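Local coordinates for protein bifunctional enzyme cysn/cysc (Mycobacterium tuberculosis, PDB 4BZP) that phosphorylates adenosine 5'-phosphosulfate at its 3'-hydroxyl with ATP, as the APS kinase (CysC) part of the bifunctional sulfate-activating enzyme CysN/CysC, at residues 151-156 with 169-174. Numbering follows the deposited sequence.
With EDO (1,2-ethanediol), chain G.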
ATOM      1  N   PRO A 151     -24.898   7.265  -4.396  1.00 10.24           N
ATOM      2  CA  PRO A 151     -23.898   7.286  -3.332  1.00  8.77           C
ATOM      3  C   PRO A 151     -24.442   6.850  -1.983  1.00  8.14           C
ATOM      4  O   PRO A 151     -25.652   6.950  -1.747  1.00 10.45           O
ATOM      5  CB  PRO A 151     -23.488   8.775  -3.275  1.00  9.74           C
ATOM      6  CG  PRO A 151     -24.770   9.506  -3.686  1.00  9.83           C
ATOM      7  CD  PRO A 151     -25.397   8.614  -4.716  1.00 10.01           C
ATOM      8  N   ASP A 152     -23.593   6.359  -1.110  1.00  7.24           N
ATOM      9  CA  ASP A 152     -24.021   6.034   0.235  1.00  6.91           C
ATOM     10  C   ASP A 152     -24.376   7.272   1.052  1.00  7.08           C
ATOM     11  O   ASP A 152     -25.215   7.185   1.940  1.00  9.17           O
ATOM     12  CB  ASP A 152     -22.940   5.257   0.976  1.00  7.24           C
ATOM     13  CG  ASP A 152     -22.678   3.919   0.326  1.00  8.33           C
ATOM     14  OD1 ASP A 152     -23.570   3.039   0.474  1.00 13.01           O
ATOM     15  OD2 ASP A 152     -21.730   3.716  -0.427  1.00  7.25           O
ATOM     16  N   LEU A 153     -23.747   8.417   0.777  1.00  6.33           N
ATOM     17  CA  LEU A 153     -23.974   9.641   1.497  1.00  6.65           C
ATOM     18  C   LEU A 153     -23.684  10.789   0.563  1.00  6.82           C
ATOM     19  O   LEU A 153     -22.705  10.777  -0.192  1.00  6.51           O
ATOM     20  CB  LEU A 153     -23.037   9.704   2.700  1.00  7.08           C
ATOM     21  CG  LEU A 153     -23.088  10.964   3.565  1.00  7.44           C
ATOM     22  CD1 LEU A 153     -24.468  11.142   4.206  1.00  8.73           C
ATOM     23  CD2 LEU A 153     -22.001  10.895   4.616  1.00  7.92           C
ATOM     24  N   ARG A 154     -24.513  11.809   0.573  1.00  7.70           N
ATOM     25  CA  ARG A 154     -24.330  13.008  -0.216  0.50  8.63           C
ATOM     26  C   ARG A 154     -24.106  14.145   0.758  1.00  8.21           C
ATOM     27  O   ARG A 154     -24.964  14.433   1.590  1.00  9.88           O
ATOM     28  CB  ARG A 154     -25.579  13.263  -1.083  0.50 10.23           C
ATOM     29  CG  ARG A 154     -25.471  14.496  -1.991  0.50 11.98           C
ATOM     30  CD  ARG A 154     -26.732  14.817  -2.810  0.50 13.59           C
ATOM     31  NE  ARG A 154     -27.312  13.601  -3.345  0.50 13.26           N
ATOM     32  CZ  ARG A 154     -27.133  13.222  -4.607  0.50 12.90           C
ATOM     33  NH1 ARG A 154     -26.432  13.975  -5.427  0.50 13.79           N
ATOM     34  NH2 ARG A 154     -27.672  12.103  -5.022  0.50 13.75           N
ATOM     35  N   LEU A 155     -22.947  14.794   0.713  1.00  6.48           N
ATOM     36  CA  LEU A 155     -22.583  15.938   1.545  1.00  6.20           C
ATOM     37  C   LEU A 155     -22.858  17.210   0.787  1.00  6.30           C
ATOM     38  O   LEU A 155     -22.490  17.311  -0.379  1.00  6.71           O
ATOM     39  CB  LEU A 155     -21.131  15.884   1.942  1.00  6.22           C
ATOM     40  CG  LEU A 155     -20.706  14.652   2.766  1.00  6.15           C
ATOM     41  CD1 LEU A 155     -19.211  14.637   3.055  1.00  6.21           C
ATOM     42  CD2 LEU A 155     -21.493  14.571   4.076  1.00  6.40           C
ATOM     43  N   THR A 156     -23.475  18.196   1.427  1.00  6.36           N
ATOM     44  CA  THR A 156     -23.908  19.385   0.763  1.00  6.83           C
ATOM     45  C   THR A 156     -23.305  20.636   1.442  1.00  6.76           C
ATOM     46  O   THR A 156     -23.089  20.656   2.658  1.00  6.23           O
ATOM     47  CB  THR A 156     -25.451  19.450   0.722  1.00  7.01           C
ATOM     48  OG1 THR A 156     -25.919  19.377   2.033  1.00  7.53           O
ATOM     49  CG2 THR A 156     -25.986  18.332  -0.100  1.00  8.40           C
ATOM     50  N   ILE A 169     -19.105   9.955  10.098  1.00  8.94           N
ATOM     51  CA  ILE A 169     -18.957   9.057  11.253  1.00  9.50           C
ATOM     52  C   ILE A 169     -20.283   8.363  11.552  1.00 10.17           C
ATOM     53  O   ILE A 169     -20.294   7.158  11.777  1.00 10.30           O
ATOM     54  CB  ILE A 169     -18.402   9.867  12.412  1.00 10.67           C
ATOM     55  CG1 ILE A 169     -16.948  10.212  12.115  1.00 11.73           C
ATOM     56  CG2 ILE A 169     -18.506   9.079  13.721  1.00 12.14           C
ATOM     57  CD1 ILE A 169     -16.330  11.167  13.068  1.00 13.12           C
ATOM     58  N   ASP A 170     -21.391   9.073  11.421  1.00 10.18           N
ATOM     59  CA  ASP A 170     -22.728   8.466  11.657  1.00 11.41           C
ATOM     60  C   ASP A 170     -22.932   7.326  10.654  1.00 11.47           C
ATOM     61  O   ASP A 170     -23.442   6.239  10.976  1.00 12.45           O
ATOM     62  CB  ASP A 170     -23.864   9.484  11.544  1.00 12.55           C
ATOM     63  CG  ASP A 170     -23.917  10.514  12.721  1.00 13.95           C
ATOM     64  OD1 ASP A 170     -23.242  10.286  13.709  1.00 16.28           O
ATOM     65  OD2 ASP A 170     -24.591  11.523  12.513  1.00 20.94           O
ATOM     66  N   LEU A 171     -22.526   7.541   9.406  1.00  9.99           N
ATOM     67  CA  LEU A 171     -22.667   6.498   8.370  1.00  9.92           C
ATOM     68  C   LEU A 171     -21.894   5.263   8.756  1.00 11.15           C
ATOM     69  O   LEU A 171     -22.394   4.120   8.615  1.00 12.60           O
ATOM     70  CB  LEU A 171     -22.155   7.030   7.026  1.00 10.56           C
ATOM     71  CG  LEU A 171     -22.167   6.060   5.813  1.00 11.04           C
ATOM     72  CD1 LEU A 171     -23.565   5.604   5.414  1.00 12.58           C
ATOM     73  CD2 LEU A 171     -21.409   6.705   4.652  1.00 11.88           C
ATOM     74  N   LEU A 172     -20.676   5.474   9.241  1.00 11.40           N
ATOM     75  CA  LEU A 172     -19.775   4.386   9.636  1.00 12.65           C
ATOM     76  C   LEU A 172     -20.337   3.605  10.759  1.00 15.17           C
ATOM     77  O   LEU A 172     -20.129   2.385  10.829  1.00 15.95           O
ATOM     78  CB  LEU A 172     -18.391   4.904  10.030  1.00 12.74           C
ATOM     79  CG  LEU A 172     -17.621   5.480   8.870  1.00 12.45           C
ATOM     80  CD1 LEU A 172     -16.350   6.195   9.329  1.00 12.05           C
ATOM     81  CD2 LEU A 172     -17.292   4.416   7.824  1.00 13.02           C
ATOM     82  N   GLU A 173     -21.058   4.295  11.628  1.00 16.07           N
ATOM     83  CA  GLU A 173     -21.564   3.642  12.829  1.00 19.26           C
ATOM     84  C   GLU A 173     -22.954   3.060  12.641  1.00 20.10           C
ATOM     85  O   GLU A 173     -23.449   2.386  13.545  1.00 23.09           O
ATOM     86  CB  GLU A 173     -21.535   4.648  13.949  1.00 19.85           C
ATOM     87  CG  GLU A 173     -20.145   5.045  14.370  1.00 23.63           C
ATOM     88  CD  GLU A 173     -20.222   6.068  15.473  1.00 30.39           C
ATOM     89  OE1 GLU A 173     -21.335   6.640  15.613  1.00 38.34           O
ATOM     90  OE2 GLU A 173     -19.202   6.318  16.153  1.00 33.95           O
ATOM     91  N   SER A 174     -23.582   3.289  11.491  1.00 21.09           N
ATOM     92  CA  SER A 174     -24.963   2.863  11.200  1.00 22.10           C
ATOM     93  C   SER A 174     -25.051   1.363  10.907  1.00 24.55           C
ATOM     94  O   SER A 174     -24.069   0.668  10.617  1.00 24.64           O
ATOM     95  CB  SER A 174     -25.568   3.676  10.039  1.00 22.68           C
ATOM     96  OG  SER A 174     -25.019   3.350   8.755  1.00 22.71           O
ATOM     97  OXT SER A 174     -26.182   0.844  10.970  1.00 27.79           O
TER
HETATM   98  C1  EDO G1195     -27.898  10.860   0.653  1.00 27.08           C
HETATM   99  O1  EDO G1195     -27.117  11.261   1.753  1.00 18.67           O
HETATM  100  C2  EDO G1195     -27.742   9.410   0.292  1.00 28.55           C
HETATM  101  O2  EDO G1195     -26.769   9.363  -0.725  1.00 34.06           O
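L171, on the last turn of helix 161-173, reaches across to the start of strand 153-155 with its two methyls. CD2 of L171 lies 3.9 Å from CB of L153, so the methyl packs against the base of that side chain. CD2 of L171 also comes within 4.2 Å of D152 CB, while CD1 of L171 sits 4.2 Å from the backbone O of D152. With CG anti to the backbone N (chi1 178°), L171 extends its branch toward the strand. L153 has the same chi1 but runs on along the helix, touching E167 and V168 one turn back. The contact is small and made by van der Waals touches, near the surface. Strand 153-155 is an edge strand of the parallel sheet of this P-loop kinase, bonded through its backbone to F110 and D112, and the chain then returns antiparallel to it as the C-terminal helix, whose last turn is met here. S174 OG donates to L171 O at 2.7 Å, the donor tilted 23° from the carbonyl plane, and S174 N reaches the same oxygen from the same face. On the strand side, OD2 of D152 accepts from E108 N and forms a salt bridge with R96. An ethanediol, probably from the crystallisation liquor, bridges the backbone: its O2 donates to P151 O (2.8 Å), and R154 N donates to its O1 (2.9 Å).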